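Local coordinates for endolysin (PDB 7M5I), which probably hydrolyses the beta-1,4 linkages of host peptidoglycan as a glycosyl hydrolase family 24 lysozyme, helping to lyse the infected cell and release phage, at residues 39-44 / 63-67; 106-111 / 123-127; 16-20 / 156-160. Residue numbers count along the deposited sequence, not the author numbering.

Interaction 1 (39-44 / 63-67)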
ATOM      1  N   TYR A  39      -8.436   5.723  -7.273  1.00 21.82           N
ATOM      2  CA  TYR A  39      -7.055   5.372  -6.892  1.00 21.20           C
ATOM      3  C   TYR A  39      -6.933   3.867  -6.688  1.00 22.69           C
ATOM      4  O   TYR A  39      -6.647   3.412  -5.539  1.00 24.28           O
ATOM      5  CB  TYR A  39      -6.625   6.128  -5.642  1.00 20.84           C
ATOM      6  CG  TYR A  39      -6.712   7.636  -5.756  1.00 20.23           C
ATOM      7  CD1 TYR A  39      -5.710   8.358  -6.437  1.00 20.03           C
ATOM      8  CD2 TYR A  39      -7.703   8.358  -5.131  1.00 21.55           C
ATOM      9  CE1 TYR A  39      -5.729   9.742  -6.472  1.00 20.19           C
ATOM     10  CE2 TYR A  39      -7.773   9.741  -5.222  1.00 20.68           C
ATOM     11  CZ  TYR A  39      -6.757  10.451  -5.876  1.00 21.74           C
ATOM     12  OH  TYR A  39      -6.751  11.820  -5.986  1.00 22.58           O
ATOM     13  N   GLY A  40      -7.198   3.101  -7.749  1.00 22.08           N
ATOM     14  CA  GLY A  40      -7.020   1.635  -7.716  1.00 25.97           C
ATOM     15  C   GLY A  40      -8.135   0.894  -6.965  1.00 26.63           C
ATOM     16  O   GLY A  40      -7.965  -0.268  -6.566  1.00 28.78           O
ATOM     17  N   THR A  41      -9.268   1.512  -6.832  1.00 24.62           N
ATOM     18  CA  THR A  41     -10.430   0.952  -6.145  1.00 24.90           C
ATOM     19  C   THR A  41     -11.082  -0.118  -7.033  1.00 25.97           C
ATOM     20  O   THR A  41     -11.380   0.172  -8.197  1.00 25.03           O
ATOM     21  CB  THR A  41     -11.446   2.040  -5.799  1.00 26.54           C
ATOM     22  OG1 THR A  41     -10.800   2.935  -4.899  1.00 27.06           O
ATOM     23  CG2 THR A  41     -12.725   1.500  -5.151  1.00 26.27           C
ATOM     24  N   ILE A  42     -11.381  -1.297  -6.466  1.00 26.86           N
ATOM     25  CA  ILE A  42     -12.156  -2.344  -7.195  1.00 27.55           C
ATOM     26  C   ILE A  42     -13.457  -2.708  -6.450  1.00 30.71           C
ATOM     27  O   ILE A  42     -14.237  -3.476  -7.030  1.00 31.34           O
ATOM     28  CB  ILE A  42     -11.299  -3.595  -7.465  1.00 28.82           C
ATOM     29  CG1 ILE A  42     -10.948  -4.364  -6.179  1.00 30.70           C
ATOM     30  CG2 ILE A  42     -10.093  -3.203  -8.311  1.00 27.86           C
ATOM     31  CD1 ILE A  42     -10.237  -5.694  -6.447  1.00 31.63           C
ATOM     32  N   ARG A  43     -13.704  -2.175  -5.237  1.00 30.66           N
ATOM     33  CA  ARG A  43     -14.973  -2.372  -4.499  1.00 35.38           C
ATOM     34  C   ARG A  43     -15.364  -1.053  -3.817  1.00 34.09           C
ATOM     35  O   ARG A  43     -14.490  -0.436  -3.211  1.00 34.10           O
ATOM     36  CB  ARG A  43     -14.804  -3.485  -3.454  1.00 43.87           C
ATOM     37  CG  ARG A  43     -14.433  -4.864  -3.982  1.00 52.16           C
ATOM     38  CD  ARG A  43     -15.570  -5.639  -4.614  1.00 63.71           C
ATOM     39  NE  ARG A  43     -15.190  -7.003  -5.024  1.00 73.69           N
ATOM     40  CZ  ARG A  43     -14.601  -7.372  -6.187  1.00 77.26           C
ATOM     41  NH1 ARG A  43     -14.300  -6.501  -7.130  1.00 75.18           N
ATOM     42  NH2 ARG A  43     -14.310  -8.642  -6.418  1.00 84.71           N
ATOM     43  N   ILE A  44     -16.634  -0.677  -3.927  1.00 34.37           N
ATOM     44  CA  ILE A  44     -17.239   0.552  -3.334  1.00 35.16           C
ATOM     45  C   ILE A  44     -18.376   0.096  -2.432  1.00 37.31           C
ATOM     46  O   ILE A  44     -19.347  -0.505  -2.963  1.00 38.34           O
ATOM     47  CB  ILE A  44     -17.726   1.509  -4.440  1.00 32.99           C
ATOM     48  CG1 ILE A  44     -16.546   1.961  -5.318  1.00 32.95           C
ATOM     49  CG2 ILE A  44     -18.477   2.668  -3.817  1.00 34.50           C
ATOM     50  CD1 ILE A  44     -16.934   2.759  -6.559  1.00 33.94           C
ATOM     51  N   TYR A  63     -13.319   6.671  -1.423  1.00 26.25           N
ATOM     52  CA  TYR A  63     -13.241   5.214  -1.621  1.00 25.78           C
ATOM     53  C   TYR A  63     -11.870   4.723  -1.181  1.00 26.66           C
ATOM     54  O   TYR A  63     -11.784   3.613  -0.632  1.00 29.48           O
ATOM     55  CB  TYR A  63     -13.546   4.850  -3.077  1.00 26.16           C
ATOM     56  CG  TYR A  63     -14.894   5.304  -3.552  1.00 26.74           C
ATOM     57  CD1 TYR A  63     -15.967   5.442  -2.697  1.00 32.30           C
ATOM     58  CD2 TYR A  63     -15.082   5.597  -4.883  1.00 27.14           C
ATOM     59  CE1 TYR A  63     -17.191   5.925  -3.131  1.00 34.59           C
ATOM     60  CE2 TYR A  63     -16.303   6.059  -5.347  1.00 28.84           C
ATOM     61  CZ  TYR A  63     -17.362   6.179  -4.481  1.00 32.49           C
ATOM     62  OH  TYR A  63     -18.585   6.603  -4.913  1.00 38.22           O
ATOM     63  N   LEU A  64     -10.824   5.484  -1.427  1.00 24.09           N
ATOM     64  CA  LEU A  64      -9.435   5.065  -1.077  1.00 25.33           C
ATOM     65  C   LEU A  64      -9.346   5.047   0.470  1.00 25.52           C
ATOM     66  O   LEU A  64      -8.810   4.037   1.031  1.00 26.88           O
ATOM     67  CB  LEU A  64      -8.390   5.994  -1.668  1.00 24.99           C
ATOM     68  CG  LEU A  64      -6.946   5.681  -1.259  1.00 24.93           C
ATOM     69  CD1 LEU A  64      -6.515   4.337  -1.813  1.00 27.69           C
ATOM     70  CD2 LEU A  64      -6.013   6.790  -1.727  1.00 25.19           C
ATOM     71  N   LEU A  65      -9.865   6.061   1.137  1.00 27.08           N
ATOM     72  CA  LEU A  65      -9.891   6.102   2.627  1.00 30.22           C
ATOM     73  C   LEU A  65     -10.606   4.856   3.178  1.00 31.80           C
ATOM     74  O   LEU A  65     -10.087   4.273   4.152  1.00 31.11           O
ATOM     75  CB  LEU A  65     -10.554   7.382   3.122  1.00 30.36           C
ATOM     76  CG  LEU A  65      -9.720   8.652   2.960  1.00 31.52           C
ATOM     77  CD1 LEU A  65     -10.549   9.875   3.291  1.00 33.64           C
ATOM     78  CD2 LEU A  65      -8.447   8.576   3.789  1.00 33.34           C
ATOM     79  N   ALA A  66     -11.712   4.461   2.572  1.00 32.32           N
ATOM     80  CA  ALA A  66     -12.505   3.311   3.066  1.00 34.00           C
ATOM     81  C   ALA A  66     -11.678   2.037   2.808  1.00 35.18           C
ATOM     82  O   ALA A  66     -11.628   1.195   3.714  1.00 40.43           O
ATOM     83  CB  ALA A  66     -13.836   3.241   2.382  1.00 35.07           C
ATOM     84  N   ASP A  67     -11.045   1.935   1.631  1.00 34.51           N
ATOM     85  CA  ASP A  67     -10.218   0.789   1.175  1.00 37.07           C
ATOM     86  C   ASP A  67      -9.056   0.572   2.179  1.00 36.36           C
ATOM     87  O   ASP A  67      -8.718  -0.620   2.459  1.00 36.61           O
ATOM     88  CB  ASP A  67      -9.549   1.033  -0.177  1.00 39.50           C
ATOM     89  CG  ASP A  67     -10.389   0.978  -1.455  1.00 43.66           C
ATOM     90  OD1 ASP A  67     -11.497   0.367  -1.372  1.00 37.68           O
ATOM     91  OD2 ASP A  67      -9.909   1.630  -2.546  1.00 39.99           O
TER
HETATM   92  O   HOH W   1     -11.342  -1.662  -3.470  1.00 30.41           O
HETATM   93  O   HOH W   2     -14.006   1.766  -1.538  1.00 30.77           O
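Tyr63, Ile44 and Leu64 lose the most surface here (65, 53 and 53 Å²), and apolar packing on helix 57-78 at the two ends flanks a polar centre. The Tyr63 ring receives Ile44: CG2 of Ile44 lies 3.9 Å from the ring centroid and 24° off its normal, a CH-pi contact over one face, and its closest approach is 3.6 Å to Tyr63 CE1. At the other end of 39-44, Leu64 meets Tyr39, with Leu64 CD2 4.0 Å from Tyr39 CB and Leu64 CD1 3.8 Å from Tyr39 O; Leu14 and Lys18 of helix 11-21 also touch Leu64. Between these two apolar patches lies the polar bond of the contact, Thr41 OG1 donating to Asp67 OD2 at 2.8 Å. The second carboxylate oxygen works through water 1, which accepts from Ile42 N (3.0 Å) and donates to Asp67 OD1 (2.9 Å), so one aspartate holds the loop before strand 43-44 directly and through water. Tyr39 comes within about 4 Å, side chain to side chain, of Glu21, a predicted catalytic residue. Docking of a small beta lobe onto a long helix in this way is typical of the T4-type phage lysozyme fold.

Interaction 2 (106-111 / 123-127); sequences STFIKR and AMQWW. With PO4 (phosphate ion), chain C; PO4 (phosphate ion), chain D.
In the largely helical C-terminal lobe of this phage lysozyme fold, the N-terminal part of helix 107-113, with its cap Ser106, meets the end of the next helix, 117-124, and the type I turn Met124-Trp127. The closest CA pair is Phe108-Ala123, 4.8 Å apart, a spacing that the small Ala123 side chain permits. With Ser106 chi1 in p, its OG accepts from Ile109 N at 3.1 Å, and it also hydrogen-bonds Met103 O.

Apolar packing centres on Phe108, chi1 p, which loses 86 Å². Its CB lies 3.8 Å from Ala123 CB and 3.7 Å from Met124 CG; the same CG makes an off-centre CH-pi contact, 4.2 Å from the Phe108 ring centroid. The Trp127 five-membered ring stands at 89° to the Phe108 ring, centroids 5.5 Å apart.

Polar links run largely through solvent and ions. Thr107 N (3.0 Å) and Thr107 OG1 (2.5 Å) donate to O3 and O1 of the chain C phosphate, an anion site characteristic of a helix N-terminus; the ion is probably from the crystallisation liquor. Arg111 NE donates to O3 of the chain D phosphate at a very short 2.4 Å and NH1 to Gly119 O, while Trp126 CH2 lies over the guanidinium face, 3.8 Å from Arg111 NH2. Water 3 accepts from Phe108 N (3.1 Å) and Trp127 NE1 (3.0 Å) and donates to Ala123 O at 2.8 Å.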
ATOM      1  N   SER A 106       5.981 -11.452   7.109  1.00 41.27           N
ATOM      2  CA  SER A 106       7.157 -10.907   6.381  1.00 39.57           C
ATOM      3  C   SER A 106       8.394 -10.863   7.280  1.00 39.71           C
ATOM      4  O   SER A 106       8.258 -10.660   8.469  1.00 42.34           O
ATOM      5  CB  SER A 106       6.867  -9.526   5.826  1.00 38.52           C
ATOM      6  OG  SER A 106       6.706  -8.554   6.863  1.00 35.07           O
ATOM      7  N   THR A 107       9.563 -10.950   6.681  1.00 37.37           N
ATOM      8  CA  THR A 107      10.838 -10.587   7.310  1.00 39.80           C
ATOM      9  C   THR A 107      10.861  -9.090   7.656  1.00 38.69           C
ATOM     10  O   THR A 107      11.417  -8.743   8.724  1.00 39.42           O
ATOM     11  CB  THR A 107      12.013 -10.964   6.411  1.00 40.60           C
ATOM     12  OG1 THR A 107      11.967 -12.368   6.192  1.00 43.11           O
ATOM     13  CG2 THR A 107      13.330 -10.547   7.000  1.00 42.46           C
ATOM     14  N   PHE A 108      10.343  -8.212   6.796  1.00 37.16           N
ATOM     15  CA  PHE A 108      10.463  -6.757   7.064  1.00 35.87           C
ATOM     16  C   PHE A 108       9.798  -6.442   8.415  1.00 36.14           C
ATOM     17  O   PHE A 108      10.377  -5.654   9.185  1.00 36.69           O
ATOM     18  CB  PHE A 108      10.037  -5.888   5.879  1.00 32.51           C
ATOM     19  CG  PHE A 108       8.572  -5.825   5.549  1.00 31.02           C
ATOM     20  CD1 PHE A 108       7.712  -5.000   6.251  1.00 30.71           C
ATOM     21  CD2 PHE A 108       8.077  -6.496   4.418  1.00 30.42           C
ATOM     22  CE1 PHE A 108       6.373  -4.873   5.885  1.00 30.86           C
ATOM     23  CE2 PHE A 108       6.744  -6.396   4.077  1.00 29.45           C
ATOM     24  CZ  PHE A 108       5.883  -5.571   4.780  1.00 30.06           C
ATOM     25  N   ILE A 109       8.656  -7.019   8.734  1.00 37.12           N
ATOM     26  CA  ILE A 109       7.917  -6.617   9.969  1.00 38.83           C
ATOM     27  C   ILE A 109       8.662  -7.180  11.195  1.00 41.04           C
ATOM     28  O   ILE A 109       8.683  -6.474  12.232  1.00 40.58           O
ATOM     29  CB  ILE A 109       6.459  -7.073   9.936  1.00 41.77           C
ATOM     30  CG1 ILE A 109       5.617  -6.227  10.897  1.00 46.83           C
ATOM     31  CG2 ILE A 109       6.339  -8.553  10.252  1.00 44.99           C
ATOM     32  CD1 ILE A 109       5.353  -4.805  10.391  1.00 45.94           C
ATOM     33  N   LYS A 110       9.271  -8.361  11.057  1.00 39.81           N
ATOM     34  CA  LYS A 110      10.131  -8.964  12.109  1.00 42.37           C
ATOM     35  C   LYS A 110      11.311  -8.032  12.397  1.00 40.15           C
ATOM     36  O   LYS A 110      11.612  -7.756  13.570  1.00 37.92           O
ATOM     37  CB  LYS A 110      10.521 -10.368  11.655  1.00 46.91           C
ATOM     38  CG  LYS A 110       9.423 -11.409  11.856  1.00 53.27           C
ATOM     39  CD  LYS A 110       9.970 -12.867  11.837  1.00 59.24           C
ATOM     40  CE  LYS A 110       8.982 -13.967  11.451  1.00 62.18           C
ATOM     41  NZ  LYS A 110       8.538 -13.919  10.036  1.00 60.59           N
ATOM     42  N   ARG A 111      11.959  -7.528  11.352  1.00 38.14           N
ATOM     43  CA  ARG A 111      13.131  -6.637  11.489  1.00 37.94           C
ATOM     44  C   ARG A 111      12.676  -5.307  12.092  1.00 36.68           C
ATOM     45  O   ARG A 111      13.393  -4.771  12.984  1.00 36.60           O
ATOM     46  CB  ARG A 111      13.863  -6.461  10.156  1.00 39.03           C
ATOM     47  CG  ARG A 111      14.526  -7.748   9.687  1.00 41.91           C
ATOM     48  CD  ARG A 111      15.248  -7.523   8.379  1.00 41.50           C
ATOM     49  NE  ARG A 111      15.995  -8.688   7.975  1.00 42.26           N
ATOM     50  CZ  ARG A 111      16.718  -8.784   6.864  1.00 43.17           C
ATOM     51  NH1 ARG A 111      16.840  -7.764   6.048  1.00 41.27           N
ATOM     52  NH2 ARG A 111      17.344  -9.910   6.596  1.00 45.62           N
ATOM     53  N   ALA A 123      14.457  -5.600   3.463  1.00 34.10           N
ATOM     54  CA  ALA A 123      13.498  -6.728   3.338  1.00 35.31           C
ATOM     55  C   ALA A 123      12.166  -6.263   2.718  1.00 32.95           C
ATOM     56  O   ALA A 123      11.457  -7.071   2.061  1.00 31.84           O
ATOM     57  CB  ALA A 123      13.296  -7.374   4.684  1.00 34.18           C
ATOM     58  N   MET A 124      11.803  -4.991   2.903  1.00 30.18           N
ATOM     59  CA  MET A 124      10.605  -4.415   2.283  1.00 27.61           C
ATOM     60  C   MET A 124      10.709  -4.601   0.751  1.00 28.24           C
ATOM     61  O   MET A 124       9.679  -4.898   0.100  1.00 28.18           O
ATOM     62  CB  MET A 124      10.485  -2.925   2.622  1.00 28.82           C
ATOM     63  CG  MET A 124       9.858  -2.688   3.942  1.00 30.02           C
ATOM     64  SD  MET A 124       9.961  -0.947   4.443  1.00 30.76           S
ATOM     65  CE  MET A 124       8.865  -0.109   3.312  1.00 31.79           C
ATOM     66  N   GLN A 125      11.890  -4.429   0.224  1.00 29.34           N
ATOM     67  CA  GLN A 125      12.124  -4.347  -1.243  1.00 30.42           C
ATOM     68  C   GLN A 125      12.219  -5.742  -1.868  1.00 32.29           C
ATOM     69  O   GLN A 125      12.173  -5.826  -3.094  1.00 30.86           O
ATOM     70  CB  GLN A 125      13.342  -3.477  -1.442  1.00 33.18           C
ATOM     71  CG  GLN A 125      13.070  -2.050  -0.987  1.00 32.69           C
ATOM     72  CD  GLN A 125      14.220  -1.206  -1.386  1.00 35.84           C
ATOM     73  OE1 GLN A 125      14.338  -0.863  -2.565  1.00 37.36           O
ATOM     74  NE2 GLN A 125      15.082  -0.949  -0.399  1.00 37.69           N
ATOM     75  N   TRP A 126      12.166  -6.805  -1.072  1.00 32.79           N
ATOM     76  CA  TRP A 126      12.093  -8.182  -1.610  1.00 33.24           C
ATOM     77  C   TRP A 126      10.747  -8.404  -2.325  1.00 31.05           C
ATOM     78  O   TRP A 126      10.678  -9.336  -3.139  1.00 31.40           O
ATOM     79  CB  TRP A 126      12.291  -9.227  -0.509  1.00 34.04           C
ATOM     80  CG  TRP A 126      13.606  -9.147   0.184  1.00 36.38           C
ATOM     81  CD1 TRP A 126      14.719  -8.438  -0.172  1.00 37.06           C
ATOM     82  CD2 TRP A 126      13.954  -9.860   1.392  1.00 39.02           C
ATOM     83  NE1 TRP A 126      15.726  -8.664   0.731  1.00 39.65           N
ATOM     84  CE2 TRP A 126      15.291  -9.528   1.698  1.00 39.71           C
ATOM     85  CE3 TRP A 126      13.260 -10.746   2.221  1.00 41.16           C
ATOM     86  CZ2 TRP A 126      15.957 -10.047   2.816  1.00 41.93           C
ATOM     87  CZ3 TRP A 126      13.921 -11.286   3.307  1.00 41.64           C
ATOM     88  CH2 TRP A 126      15.251 -10.948   3.586  1.00 42.93           C
ATOM     89  N   TRP A 127       9.704  -7.648  -2.025  1.00 28.34           N
ATOM     90  CA  TRP A 127       8.330  -7.872  -2.498  1.00 28.78           C
ATOM     91  C   TRP A 127       8.164  -7.202  -3.888  1.00 27.60           C
ATOM     92  O   TRP A 127       7.459  -6.176  -3.993  1.00 26.94           O
ATOM     93  CB  TRP A 127       7.323  -7.389  -1.463  1.00 29.86           C
ATOM     94  CG  TRP A 127       7.329  -8.260  -0.248  1.00 31.61           C
ATOM     95  CD1 TRP A 127       8.131  -8.106   0.865  1.00 34.27           C
ATOM     96  CD2 TRP A 127       6.537  -9.422  -0.001  1.00 33.02           C
ATOM     97  NE1 TRP A 127       7.931  -9.124   1.756  1.00 33.35           N
ATOM     98  CE2 TRP A 127       6.921  -9.915   1.281  1.00 34.23           C
ATOM     99  CE3 TRP A 127       5.538 -10.098  -0.706  1.00 34.23           C
ATOM    100  CZ2 TRP A 127       6.396 -11.092   1.806  1.00 36.83           C
ATOM    101  CZ3 TRP A 127       5.015 -11.260  -0.179  1.00 36.66           C
ATOM    102  CH2 TRP A 127       5.414 -11.728   1.071  1.00 38.70           C
TER
HETATM  103  P   PO4 C 201       9.623 -12.823   3.486  1.00 52.32           P
HETATM  104  O1  PO4 C 201      10.844 -13.411   4.198  1.00 51.78           O
HETATM  105  O2  PO4 C 201       9.769 -13.095   1.993  1.00 62.48           O
HETATM  106  O3  PO4 C 201       9.575 -11.340   3.747  1.00 51.37           O
HETATM  107  O4  PO4 C 201       8.336 -13.463   3.975  1.00 52.44           O
HETATM  108  P   PO4 D 202      16.259 -12.081   9.652  1.00 74.34           P
HETATM  109  O1  PO4 D 202      17.377 -12.620  10.538  1.00 78.04           O
HETATM  110  O2  PO4 D 202      16.099 -12.993   8.425  1.00 60.77           O
HETATM  111  O3  PO4 D 202      16.633 -10.677   9.232  1.00 65.85           O
HETATM  112  O4  PO4 D 202      14.942 -12.037  10.439  1.00 72.93           O
HETATM  113  O   HOH W   3      10.201  -8.949   3.755  1.00 33.52           O

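Interaction 3 (16-20 / 156-160)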
ATOM      1  N   ALA A  16       1.056   9.640  -0.898  1.00 23.50           N
ATOM      2  CA  ALA A  16       1.979   8.650  -1.465  1.00 21.72           C
ATOM      3  C   ALA A  16       1.197   7.473  -2.059  1.00 21.86           C
ATOM      4  O   ALA A  16       1.488   7.040  -3.213  1.00 22.57           O
ATOM      5  CB  ALA A  16       3.020   8.199  -0.464  1.00 22.64           C
ATOM      6  N   ILE A  17       0.192   6.965  -1.366  1.00 22.20           N
ATOM      7  CA  ILE A  17      -0.609   5.820  -1.900  1.00 22.14           C
ATOM      8  C   ILE A  17      -1.330   6.301  -3.156  1.00 21.37           C
ATOM      9  O   ILE A  17      -1.360   5.527  -4.143  1.00 21.43           O
ATOM     10  CB  ILE A  17      -1.553   5.263  -0.809  1.00 24.28           C
ATOM     11  CG1 ILE A  17      -0.675   4.673   0.300  1.00 25.09           C
ATOM     12  CG2 ILE A  17      -2.476   4.234  -1.438  1.00 25.23           C
ATOM     13  CD1 ILE A  17      -1.438   4.094   1.480  1.00 26.45           C
ATOM     14  N   LYS A  18      -1.890   7.508  -3.143  1.00 22.42           N
ATOM     15  CA  LYS A  18      -2.548   8.081  -4.350  1.00 22.21           C
ATOM     16  C   LYS A  18      -1.543   8.048  -5.496  1.00 22.07           C
ATOM     17  O   LYS A  18      -1.907   7.718  -6.632  1.00 23.83           O
ATOM     18  CB  LYS A  18      -3.061   9.497  -4.091  1.00 22.20           C
ATOM     19  CG  LYS A  18      -4.268   9.595  -3.175  1.00 21.81           C
ATOM     20  CD  LYS A  18      -4.587  11.035  -2.901  1.00 23.95           C
ATOM     21  CE  LYS A  18      -5.855  11.272  -2.129  1.00 25.41           C
ATOM     22  NZ  LYS A  18      -5.904  12.668  -1.669  1.00 28.23           N
ATOM     23  N   PHE A  19      -0.337   8.522  -5.248  1.00 21.95           N
ATOM     24  CA  PHE A  19       0.735   8.641  -6.261  1.00 21.62           C
ATOM     25  C   PHE A  19       1.073   7.269  -6.843  1.00 22.67           C
ATOM     26  O   PHE A  19       1.172   7.079  -8.071  1.00 21.99           O
ATOM     27  CB  PHE A  19       1.921   9.301  -5.606  1.00 23.04           C
ATOM     28  CG  PHE A  19       3.122   9.421  -6.519  1.00 21.99           C
ATOM     29  CD1 PHE A  19       4.032   8.402  -6.636  1.00 24.43           C
ATOM     30  CD2 PHE A  19       3.307  10.569  -7.250  1.00 28.94           C
ATOM     31  CE1 PHE A  19       5.136   8.534  -7.479  1.00 26.70           C
ATOM     32  CE2 PHE A  19       4.417  10.702  -8.093  1.00 30.74           C
ATOM     33  CZ  PHE A  19       5.288   9.656  -8.235  1.00 28.18           C
ATOM     34  N   PHE A  20       1.193   6.255  -5.981  1.00 23.54           N
ATOM     35  CA  PHE A  20       1.507   4.869  -6.400  1.00 22.92           C
ATOM     36  C   PHE A  20       0.369   4.227  -7.220  1.00 24.76           C
ATOM     37  O   PHE A  20       0.659   3.437  -8.176  1.00 24.51           O
ATOM     38  CB  PHE A  20       1.825   3.982  -5.193  1.00 23.44           C
ATOM     39  CG  PHE A  20       3.050   4.399  -4.422  1.00 23.08           C
ATOM     40  CD1 PHE A  20       4.213   4.877  -5.068  1.00 25.74           C
ATOM     41  CD2 PHE A  20       3.072   4.261  -3.043  1.00 25.20           C
ATOM     42  CE1 PHE A  20       5.316   5.260  -4.326  1.00 27.54           C
ATOM     43  CE2 PHE A  20       4.179   4.649  -2.305  1.00 25.16           C
ATOM     44  CZ  PHE A  20       5.296   5.158  -2.934  1.00 27.48           C
ATOM     45  N   SER A 156      11.928   9.637   5.615  1.00 27.83           N
ATOM     46  CA  SER A 156      10.755  10.522   5.593  1.00 27.01           C
ATOM     47  C   SER A 156      10.744  11.359   4.298  1.00 28.21           C
ATOM     48  O   SER A 156      10.358  12.528   4.283  1.00 27.83           O
ATOM     49  CB  SER A 156      10.707  11.361   6.916  1.00 29.60           C
ATOM     50  OG  SER A 156       9.376  11.849   7.082  1.00 31.10           O
ATOM     51  N   VAL A 157      11.189  10.767   3.192  1.00 27.56           N
ATOM     52  CA  VAL A 157      11.209  11.411   1.848  1.00 28.00           C
ATOM     53  C   VAL A 157      10.082  10.765   1.044  1.00 26.05           C
ATOM     54  O   VAL A 157      10.130   9.552   0.823  1.00 26.94           O
ATOM     55  CB  VAL A 157      12.575  11.219   1.152  1.00 29.00           C
ATOM     56  CG1 VAL A 157      12.553  11.530  -0.334  1.00 31.10           C
ATOM     57  CG2 VAL A 157      13.647  12.035   1.827  1.00 29.80           C
ATOM     58  N   TYR A 158       9.093  11.560   0.697  1.00 27.17           N
ATOM     59  CA  TYR A 158       7.832  11.106   0.076  1.00 26.04           C
ATOM     60  C   TYR A 158       7.881  11.460  -1.404  1.00 28.79           C
ATOM     61  O   TYR A 158       8.634  12.341  -1.793  1.00 31.23           O
ATOM     62  CB  TYR A 158       6.631  11.767   0.733  1.00 27.07           C
ATOM     63  CG  TYR A 158       6.348  11.280   2.124  1.00 25.94           C
ATOM     64  CD1 TYR A 158       7.116  11.718   3.216  1.00 27.24           C
ATOM     65  CD2 TYR A 158       5.286  10.450   2.382  1.00 24.74           C
ATOM     66  CE1 TYR A 158       6.833  11.296   4.499  1.00 28.34           C
ATOM     67  CE2 TYR A 158       5.023   9.989   3.662  1.00 27.05           C
ATOM     68  CZ  TYR A 158       5.772  10.435   4.722  1.00 27.42           C
ATOM     69  OH  TYR A 158       5.420  10.046   5.992  1.00 28.23           O
ATOM     70  N   PRO A 159       7.179  10.693  -2.251  1.00 28.36           N
ATOM     71  CA  PRO A 159       7.280  10.846  -3.706  1.00 30.85           C
ATOM     72  C   PRO A 159       6.772  12.197  -4.208  1.00 38.27           C
ATOM     73  O   PRO A 159       5.866  12.721  -3.592  1.00 35.99           O
ATOM     74  CB  PRO A 159       6.335   9.788  -4.269  1.00 31.46           C
ATOM     75  CG  PRO A 159       5.918   8.915  -3.141  1.00 29.88           C
ATOM     76  CD  PRO A 159       6.326   9.585  -1.852  1.00 26.24           C
ATOM     77  N   LYS A 160       7.251  12.679  -5.370  1.00 47.56           N
ATOM     78  CA  LYS A 160       6.639  13.855  -6.103  1.00 54.11           C
ATOM     79  C   LYS A 160       6.707  13.700  -7.638  1.00 52.04           C
ATOM     80  O   LYS A 160       7.593  12.910  -8.065  1.00 49.72           O
ATOM     81  CB  LYS A 160       7.377  15.117  -5.660  1.00 61.06           C
ATOM     82  CG  LYS A 160       8.881  14.913  -5.488  1.00 67.54           C
ATOM     83  CD  LYS A 160       9.671  16.155  -5.112  1.00 71.84           C
ATOM     84  CE  LYS A 160       9.030  16.934  -3.984  1.00 71.39           C
ATOM     85  NZ  LYS A 160      10.042  17.663  -3.186  1.00 74.17           N
TER
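The lysozyme-like fold packs the first helix of the chain, 11-21, against the C-terminal tail that follows helix 140-155, with the closest CA pair, Ala16 and Pro159, 6.2 Å apart. Ala16 points its CB toward the tail, 3.8 Å from Pro159 CD and 4.3 Å from Tyr158 CD2, the latter approach lying at the edge of the tyrosine ring. The phenol of Tyr158 is held elsewhere, by a hydrogen bond from its OH to Asp89 OD2. One helical turn on, Phe19 (chi1 t) supplies the largest share of the helix side, 51 Å². Pro159 CB sits over its ring, 3.8 Å from the centroid and 19° off the normal, a CH-pi contact, while Lys160 C comes within 3.8 Å of Phe19 CE2. Phe20 starts sideways, yet its end swings nearer to the tail; Arg145, Met148 and Glu149 of helix 140-155 also touch it. Pro159, with 79 Å² covered, thus meets all three residues, the last through its CG, 3.8 Å from Phe20 CZ.

How the interactions relate
Interaction 3 brackets the others in sequence, joining 16-20 to the last residues of the chain, while interactions 1 and 2 follow one another between those ends. Interactions 1 and 3 have centres 17 Å apart and touch through helix 11-21: Lys18 CB lies 3.6 Å from Tyr39 CE1, and Lys18 CG 3.6 Å from Leu64 CD2. The helix that carries the predicted catalytic Glu21 at its end therefore packs on both the beta-containing lobe with helix 57-78 and the C-terminal tail. Interaction 2, about 25 Å from interaction 1 between centres and about 9 Å from interaction 3 between nearest atoms, touches neither; it is packing within the mostly helical lobe, between helices 107-113 and 117-124.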